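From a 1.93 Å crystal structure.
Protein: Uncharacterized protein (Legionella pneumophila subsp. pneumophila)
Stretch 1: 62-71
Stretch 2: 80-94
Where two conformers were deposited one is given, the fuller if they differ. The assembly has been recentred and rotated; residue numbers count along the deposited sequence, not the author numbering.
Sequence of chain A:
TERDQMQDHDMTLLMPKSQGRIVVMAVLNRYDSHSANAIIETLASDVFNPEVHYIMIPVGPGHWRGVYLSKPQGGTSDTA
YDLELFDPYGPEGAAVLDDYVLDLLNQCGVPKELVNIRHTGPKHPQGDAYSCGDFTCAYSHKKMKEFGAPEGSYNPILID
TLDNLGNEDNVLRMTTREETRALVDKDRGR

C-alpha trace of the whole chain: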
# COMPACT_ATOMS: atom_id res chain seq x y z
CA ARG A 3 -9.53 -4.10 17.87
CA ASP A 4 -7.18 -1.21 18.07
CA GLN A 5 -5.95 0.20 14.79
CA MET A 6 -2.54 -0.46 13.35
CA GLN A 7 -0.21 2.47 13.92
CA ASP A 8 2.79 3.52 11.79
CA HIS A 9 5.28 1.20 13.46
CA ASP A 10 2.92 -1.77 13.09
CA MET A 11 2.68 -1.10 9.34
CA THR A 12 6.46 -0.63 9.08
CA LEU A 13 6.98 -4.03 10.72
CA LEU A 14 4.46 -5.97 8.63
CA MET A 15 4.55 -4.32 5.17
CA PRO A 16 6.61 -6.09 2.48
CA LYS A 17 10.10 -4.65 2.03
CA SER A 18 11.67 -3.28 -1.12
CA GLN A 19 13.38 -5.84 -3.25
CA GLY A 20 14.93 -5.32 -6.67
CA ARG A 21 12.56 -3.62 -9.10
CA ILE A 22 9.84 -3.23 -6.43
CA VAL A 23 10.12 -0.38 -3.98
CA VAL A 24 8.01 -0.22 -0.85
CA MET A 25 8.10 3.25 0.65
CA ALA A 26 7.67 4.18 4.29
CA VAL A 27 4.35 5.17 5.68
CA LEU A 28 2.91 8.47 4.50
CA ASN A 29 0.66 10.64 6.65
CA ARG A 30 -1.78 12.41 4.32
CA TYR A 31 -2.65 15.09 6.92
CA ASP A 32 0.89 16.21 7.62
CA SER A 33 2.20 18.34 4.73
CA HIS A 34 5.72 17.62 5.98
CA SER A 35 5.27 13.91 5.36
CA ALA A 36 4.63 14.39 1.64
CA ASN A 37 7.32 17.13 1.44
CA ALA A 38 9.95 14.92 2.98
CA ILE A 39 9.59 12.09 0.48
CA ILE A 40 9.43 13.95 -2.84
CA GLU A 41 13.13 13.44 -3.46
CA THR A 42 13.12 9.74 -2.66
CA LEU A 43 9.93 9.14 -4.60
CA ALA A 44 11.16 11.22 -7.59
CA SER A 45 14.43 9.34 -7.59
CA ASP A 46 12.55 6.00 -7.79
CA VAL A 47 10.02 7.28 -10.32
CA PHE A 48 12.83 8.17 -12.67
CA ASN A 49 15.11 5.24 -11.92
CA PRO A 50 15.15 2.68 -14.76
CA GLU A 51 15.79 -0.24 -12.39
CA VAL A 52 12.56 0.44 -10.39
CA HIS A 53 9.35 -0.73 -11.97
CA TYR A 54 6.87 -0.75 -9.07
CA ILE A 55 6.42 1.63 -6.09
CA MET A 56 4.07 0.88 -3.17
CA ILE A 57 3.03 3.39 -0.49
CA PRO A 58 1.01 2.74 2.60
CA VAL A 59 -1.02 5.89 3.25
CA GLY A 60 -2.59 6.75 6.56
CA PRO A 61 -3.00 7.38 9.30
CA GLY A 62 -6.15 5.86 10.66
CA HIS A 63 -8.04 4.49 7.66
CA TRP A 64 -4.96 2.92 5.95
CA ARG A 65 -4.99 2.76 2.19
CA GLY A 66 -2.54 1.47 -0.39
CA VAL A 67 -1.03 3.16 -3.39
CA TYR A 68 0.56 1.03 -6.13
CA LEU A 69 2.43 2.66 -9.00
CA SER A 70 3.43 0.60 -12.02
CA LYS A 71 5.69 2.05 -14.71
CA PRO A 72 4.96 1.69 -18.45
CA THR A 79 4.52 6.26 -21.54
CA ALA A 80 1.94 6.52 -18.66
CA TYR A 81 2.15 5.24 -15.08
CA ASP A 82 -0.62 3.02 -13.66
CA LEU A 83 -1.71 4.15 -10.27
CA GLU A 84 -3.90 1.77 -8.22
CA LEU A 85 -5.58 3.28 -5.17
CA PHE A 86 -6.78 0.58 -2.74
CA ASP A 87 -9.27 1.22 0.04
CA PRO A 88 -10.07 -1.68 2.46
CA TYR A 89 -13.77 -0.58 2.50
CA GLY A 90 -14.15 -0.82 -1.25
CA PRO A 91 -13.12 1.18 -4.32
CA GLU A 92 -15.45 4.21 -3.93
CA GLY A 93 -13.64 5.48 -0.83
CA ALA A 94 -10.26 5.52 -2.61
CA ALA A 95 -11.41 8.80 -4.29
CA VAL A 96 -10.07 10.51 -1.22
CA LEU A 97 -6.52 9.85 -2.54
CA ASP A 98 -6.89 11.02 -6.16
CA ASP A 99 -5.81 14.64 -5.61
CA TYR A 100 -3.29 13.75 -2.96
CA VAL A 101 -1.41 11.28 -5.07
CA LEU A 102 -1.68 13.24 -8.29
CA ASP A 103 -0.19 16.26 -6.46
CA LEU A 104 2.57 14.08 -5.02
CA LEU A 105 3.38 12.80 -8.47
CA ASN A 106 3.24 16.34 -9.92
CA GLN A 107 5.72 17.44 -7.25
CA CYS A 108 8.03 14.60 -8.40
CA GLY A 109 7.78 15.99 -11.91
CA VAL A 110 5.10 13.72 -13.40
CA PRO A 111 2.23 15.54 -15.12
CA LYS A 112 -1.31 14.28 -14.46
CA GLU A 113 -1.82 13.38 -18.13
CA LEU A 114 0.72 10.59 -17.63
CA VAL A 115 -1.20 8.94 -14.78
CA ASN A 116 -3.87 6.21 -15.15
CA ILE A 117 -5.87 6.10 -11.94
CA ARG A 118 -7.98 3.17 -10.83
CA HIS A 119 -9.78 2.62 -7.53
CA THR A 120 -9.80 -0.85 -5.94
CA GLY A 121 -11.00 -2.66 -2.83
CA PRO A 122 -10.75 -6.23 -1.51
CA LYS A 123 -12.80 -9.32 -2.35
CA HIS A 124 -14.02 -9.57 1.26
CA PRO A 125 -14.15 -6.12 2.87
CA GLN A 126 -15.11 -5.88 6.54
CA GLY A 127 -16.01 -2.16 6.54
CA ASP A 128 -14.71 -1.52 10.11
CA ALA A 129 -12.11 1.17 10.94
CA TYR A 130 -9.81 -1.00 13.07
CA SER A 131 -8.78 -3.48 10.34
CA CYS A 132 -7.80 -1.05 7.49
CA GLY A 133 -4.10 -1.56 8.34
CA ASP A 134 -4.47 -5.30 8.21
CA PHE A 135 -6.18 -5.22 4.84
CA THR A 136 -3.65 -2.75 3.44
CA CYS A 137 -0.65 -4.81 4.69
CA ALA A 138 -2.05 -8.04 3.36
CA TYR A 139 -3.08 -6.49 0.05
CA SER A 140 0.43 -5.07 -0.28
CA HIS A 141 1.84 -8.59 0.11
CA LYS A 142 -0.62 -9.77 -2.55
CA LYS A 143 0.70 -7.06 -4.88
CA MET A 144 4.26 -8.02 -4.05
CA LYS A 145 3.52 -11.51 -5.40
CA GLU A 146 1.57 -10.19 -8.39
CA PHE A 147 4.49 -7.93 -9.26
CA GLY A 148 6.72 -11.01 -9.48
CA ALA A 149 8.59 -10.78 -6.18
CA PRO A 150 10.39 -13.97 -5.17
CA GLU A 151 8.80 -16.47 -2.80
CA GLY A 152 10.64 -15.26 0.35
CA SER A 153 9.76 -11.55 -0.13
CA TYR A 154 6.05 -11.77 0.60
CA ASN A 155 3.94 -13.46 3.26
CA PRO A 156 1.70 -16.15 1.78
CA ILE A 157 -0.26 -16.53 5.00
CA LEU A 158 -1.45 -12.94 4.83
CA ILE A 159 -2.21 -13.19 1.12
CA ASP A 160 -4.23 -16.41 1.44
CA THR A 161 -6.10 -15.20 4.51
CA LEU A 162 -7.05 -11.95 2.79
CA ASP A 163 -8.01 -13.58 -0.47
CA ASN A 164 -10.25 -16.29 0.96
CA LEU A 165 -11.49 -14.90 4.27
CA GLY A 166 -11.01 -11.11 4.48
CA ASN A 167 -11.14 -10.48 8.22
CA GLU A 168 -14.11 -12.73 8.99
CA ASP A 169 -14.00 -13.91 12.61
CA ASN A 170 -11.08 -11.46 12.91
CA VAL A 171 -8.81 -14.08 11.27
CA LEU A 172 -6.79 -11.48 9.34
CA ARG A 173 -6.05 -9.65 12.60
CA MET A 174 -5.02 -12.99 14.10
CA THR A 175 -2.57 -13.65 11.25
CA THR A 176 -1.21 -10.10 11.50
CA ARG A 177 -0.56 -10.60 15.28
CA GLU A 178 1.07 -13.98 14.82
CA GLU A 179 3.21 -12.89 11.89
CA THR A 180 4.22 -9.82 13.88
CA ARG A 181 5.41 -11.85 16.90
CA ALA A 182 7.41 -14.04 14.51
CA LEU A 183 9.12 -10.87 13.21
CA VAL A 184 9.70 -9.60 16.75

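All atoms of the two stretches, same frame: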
# COMPACT_ATOMS: atom_id res chain seq x y z
N GLY A 62 -4.76 6.20 10.44
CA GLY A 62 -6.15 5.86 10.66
C GLY A 62 -6.71 4.86 9.68
O GLY A 62 -6.42 3.70 9.80
N HIS A 63 -7.51 5.32 8.71
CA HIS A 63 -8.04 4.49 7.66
C HIS A 63 -6.94 4.21 6.59
O HIS A 63 -6.92 4.86 5.56
CB HIS A 63 -9.24 5.23 7.05
CG HIS A 63 -10.04 4.42 6.07
ND1 HIS A 63 -11.38 4.14 6.25
CD2 HIS A 63 -9.68 3.78 4.93
CE1 HIS A 63 -11.82 3.44 5.22
NE2 HIS A 63 -10.80 3.19 4.42
N TRP A 64 -6.06 3.25 6.85
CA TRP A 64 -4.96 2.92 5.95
C TRP A 64 -5.47 2.56 4.57
O TRP A 64 -6.49 1.89 4.43
CB TRP A 64 -4.12 1.75 6.51
CG TRP A 64 -3.38 2.18 7.77
CD1 TRP A 64 -3.73 1.90 9.07
CD2 TRP A 64 -2.19 2.93 7.82
NE1 TRP A 64 -2.82 2.46 9.94
CE2 TRP A 64 -1.85 3.09 9.20
CE3 TRP A 64 -1.37 3.49 6.86
CZ2 TRP A 64 -0.74 3.80 9.62
CZ3 TRP A 64 -0.23 4.16 7.27
CH2 TRP A 64 0.06 4.34 8.65
N ARG A 65 -4.77 3.07 3.58
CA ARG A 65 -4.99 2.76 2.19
C ARG A 65 -3.66 2.45 1.50
O ARG A 65 -2.57 2.75 2.01
CB ARG A 65 -5.70 3.94 1.50
CG ARG A 65 -7.12 4.19 1.98
CD ARG A 65 -7.72 5.40 1.28
NE ARG A 65 -9.04 5.72 1.81
CZ ARG A 65 -9.28 6.54 2.84
NH1 ARG A 65 -8.33 7.15 3.51
NH2 ARG A 65 -10.52 6.74 3.21
N GLY A 66 -3.73 1.81 0.35
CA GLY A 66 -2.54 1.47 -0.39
C GLY A 66 -2.48 2.14 -1.75
O GLY A 66 -3.50 2.33 -2.40
N VAL A 67 -1.29 2.58 -2.11
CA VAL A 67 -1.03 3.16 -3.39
C VAL A 67 0.00 2.32 -4.12
O VAL A 67 1.11 2.08 -3.57
CB VAL A 67 -0.47 4.58 -3.19
CG1 VAL A 67 -0.01 5.19 -4.51
CG2 VAL A 67 -1.49 5.44 -2.50
N TYR A 68 -0.31 1.90 -5.33
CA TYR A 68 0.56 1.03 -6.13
C TYR A 68 0.79 1.63 -7.50
O TYR A 68 -0.14 1.70 -8.32
CB TYR A 68 0.01 -0.41 -6.23
CG TYR A 68 -0.42 -0.88 -4.89
CD1 TYR A 68 0.48 -1.46 -4.05
CD2 TYR A 68 -1.73 -0.72 -4.45
CE1 TYR A 68 0.14 -1.84 -2.79
CE2 TYR A 68 -2.09 -1.08 -3.19
CZ TYR A 68 -1.15 -1.62 -2.35
OH TYR A 68 -1.48 -2.07 -1.09
N LEU A 69 2.03 2.06 -7.73
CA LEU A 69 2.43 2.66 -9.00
C LEU A 69 3.22 1.65 -9.82
O LEU A 69 4.18 1.04 -9.31
CB LEU A 69 3.29 3.92 -8.76
CG LEU A 69 3.78 4.71 -9.99
CD1 LEU A 69 2.66 5.42 -10.74
CD2 LEU A 69 4.80 5.76 -9.58
N SER A 70 2.80 1.48 -11.06
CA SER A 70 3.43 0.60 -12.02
C SER A 70 3.88 1.46 -13.17
O SER A 70 3.10 2.26 -13.73
CB SER A 70 2.44 -0.45 -12.58
OG SER A 70 1.96 -1.25 -11.57
N LYS A 71 5.14 1.32 -13.56
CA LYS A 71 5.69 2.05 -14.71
C LYS A 71 5.26 1.46 -16.03
O LYS A 71 4.78 0.29 -16.09
CB LYS A 71 7.20 2.06 -14.62
CG LYS A 71 7.67 2.95 -13.53
CD LYS A 71 9.16 3.18 -13.65
CE LYS A 71 9.68 3.80 -12.40
NZ LYS A 71 11.13 4.06 -12.61
N ALA A 80 2.60 6.19 -19.93
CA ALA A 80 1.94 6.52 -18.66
C ALA A 80 2.12 5.48 -17.52
O ALA A 80 2.37 4.32 -17.75
CB ALA A 80 0.47 6.86 -18.88
N TYR A 81 2.00 5.97 -16.28
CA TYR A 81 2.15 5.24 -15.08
C TYR A 81 0.75 4.80 -14.64
O TYR A 81 -0.17 5.62 -14.66
CB TYR A 81 2.68 6.18 -14.02
CG TYR A 81 4.04 6.84 -14.33
CD1 TYR A 81 5.22 6.29 -13.86
CD2 TYR A 81 4.13 8.01 -15.06
CE1 TYR A 81 6.47 6.84 -14.15
CE2 TYR A 81 5.38 8.59 -15.34
CZ TYR A 81 6.55 7.98 -14.88
OH TYR A 81 7.77 8.56 -15.17
N ASP A 82 0.60 3.53 -14.25
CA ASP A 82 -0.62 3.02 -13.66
C ASP A 82 -0.59 3.26 -12.20
O ASP A 82 0.39 2.91 -11.53
CB ASP A 82 -0.78 1.50 -13.92
CG ASP A 82 -1.55 1.17 -15.17
OD1 ASP A 82 -1.61 2.04 -16.08
OD2 ASP A 82 -2.12 0.03 -15.23
N LEU A 83 -1.64 3.85 -11.66
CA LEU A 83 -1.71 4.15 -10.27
C LEU A 83 -2.97 3.49 -9.65
O LEU A 83 -4.11 3.92 -9.91
CB LEU A 83 -1.78 5.65 -10.15
CG LEU A 83 -1.82 6.20 -8.77
CD1 LEU A 83 -0.48 5.91 -8.08
CD2 LEU A 83 -2.20 7.68 -8.80
N GLU A 84 -2.78 2.44 -8.89
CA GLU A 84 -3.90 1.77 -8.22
C GLU A 84 -4.05 2.32 -6.81
O GLU A 84 -3.07 2.34 -6.04
CB GLU A 84 -3.68 0.27 -8.15
CG GLU A 84 -4.71 -0.45 -7.31
CD GLU A 84 -4.55 -1.96 -7.21
OE1 GLU A 84 -3.64 -2.53 -7.86
OE2 GLU A 84 -5.31 -2.58 -6.40
N LEU A 85 -5.25 2.76 -6.48
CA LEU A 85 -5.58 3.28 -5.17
C LEU A 85 -6.54 2.37 -4.47
O LEU A 85 -7.68 2.22 -4.90
CB LEU A 85 -6.18 4.69 -5.33
CG LEU A 85 -5.34 5.72 -6.09
CD1 LEU A 85 -6.03 7.10 -6.22
CD2 LEU A 85 -3.97 5.87 -5.49
N PHE A 86 -6.06 1.67 -3.43
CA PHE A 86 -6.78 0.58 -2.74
C PHE A 86 -7.35 1.09 -1.41
O PHE A 86 -6.63 1.63 -0.59
CB PHE A 86 -5.84 -0.60 -2.48
CG PHE A 86 -6.38 -1.65 -1.56
CD1 PHE A 86 -7.25 -2.60 -2.03
CD2 PHE A 86 -6.01 -1.66 -0.22
CE1 PHE A 86 -7.74 -3.58 -1.18
CE2 PHE A 86 -6.47 -2.64 0.62
CZ PHE A 86 -7.33 -3.62 0.13
N ASP A 87 -8.64 0.91 -1.23
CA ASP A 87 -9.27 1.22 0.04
C ASP A 87 -9.90 -0.07 0.61
O ASP A 87 -10.73 -0.71 -0.06
CB ASP A 87 -10.31 2.28 -0.22
CG ASP A 87 -10.96 2.80 1.05
OD1 ASP A 87 -11.19 2.01 1.98
OD2 ASP A 87 -11.29 4.00 1.08
N PRO A 88 -9.50 -0.49 1.83
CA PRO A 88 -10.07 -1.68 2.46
C PRO A 88 -11.61 -1.73 2.46
O PRO A 88 -12.18 -2.83 2.47
CB PRO A 88 -9.54 -1.58 3.89
CG PRO A 88 -8.23 -0.89 3.72
CD PRO A 88 -8.45 0.11 2.65
N TYR A 89 -12.27 -0.59 2.42
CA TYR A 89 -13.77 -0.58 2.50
C TYR A 89 -14.39 -0.88 1.16
O TYR A 89 -15.53 -1.31 1.08
CB TYR A 89 -14.35 0.74 2.99
CG TYR A 89 -14.36 0.97 4.48
CD1 TYR A 89 -13.51 0.29 5.33
CD2 TYR A 89 -15.20 1.92 5.04
CE1 TYR A 89 -13.46 0.58 6.70
CE2 TYR A 89 -15.21 2.19 6.40
CZ TYR A 89 -14.34 1.51 7.23
OH TYR A 89 -14.33 1.78 8.59
N GLY A 90 -13.64 -0.64 0.09
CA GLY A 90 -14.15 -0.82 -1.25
C GLY A 90 -13.65 0.32 -2.11
O GLY A 90 -13.17 1.33 -1.59
N PRO A 91 -13.77 0.18 -3.44
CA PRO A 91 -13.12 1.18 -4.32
C PRO A 91 -13.61 2.63 -4.20
O PRO A 91 -12.81 3.55 -4.36
CB PRO A 91 -13.35 0.63 -5.72
CG PRO A 91 -14.53 -0.29 -5.59
CD PRO A 91 -14.50 -0.85 -4.19
N GLU A 92 -14.90 2.84 -3.91
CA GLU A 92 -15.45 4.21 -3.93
C GLU A 92 -14.73 5.14 -2.97
O GLU A 92 -14.51 6.31 -3.30
CB GLU A 92 -16.99 4.23 -3.69
CG GLU A 92 -17.44 3.91 -2.27
CD GLU A 92 -18.96 3.80 -2.11
OE1 GLU A 92 -19.66 3.71 -3.14
OE2 GLU A 92 -19.45 3.80 -0.96
N GLY A 93 -14.32 4.65 -1.81
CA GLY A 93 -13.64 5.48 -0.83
C GLY A 93 -12.22 5.86 -1.22
O GLY A 93 -11.65 6.78 -0.65
N ALA A 94 -11.61 5.16 -2.19
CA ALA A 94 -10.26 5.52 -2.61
C ALA A 94 -10.17 6.90 -3.28
O ALA A 94 -9.08 7.47 -3.42
CB ALA A 94 -9.70 4.43 -3.53

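Antiparallel strands satisfy their backbone polar groups in alternating pairs, and strands 65-70 and 81-86 of this Legionella protein illustrate the rule. In the hydrogen-bonded pairs each residue both gives and receives: Gly 66 N to Phe 86 O is 3.1 Å and Phe 86 N to Gly 66 O 2.8 Å; Tyr 68 N reaches Glu 84 O at 2.9 Å, with Glu 84 N to Tyr 68 O at 2.8 Å; Ser 70 N to Asp 82 O (2.8 Å) and Asp 82 N to Ser 70 O (2.9 Å) complete the ladder. The intervening pairs, Val 67 with Leu 85 and Leu 69 with Leu 83, lack such bonds, and their side chains share one face, where Val 67 CG1 lies 3.7 Å from Leu 83 CD1. Tyr 68 and Glu 84 occupy the other face; the Tyr 68 hydroxyl and both Glu 84 carboxylate oxygens are satisfied elsewhere in the structure.

Beyond the ladder, one carboxylate gathers three donors. Asp 87 OD1 accepts from His 63 NE2 (2.7 Å) and from Tyr 89 N (2.8 Å), a bond within the Asp 87 to Gly 90 type I turn, while Asp 87 OD2 forms a salt bridge with Arg 65 NE (2.9 Å). The His 63 edge also meets the Tyr 89 face, their ring centroids 4.4 Å apart.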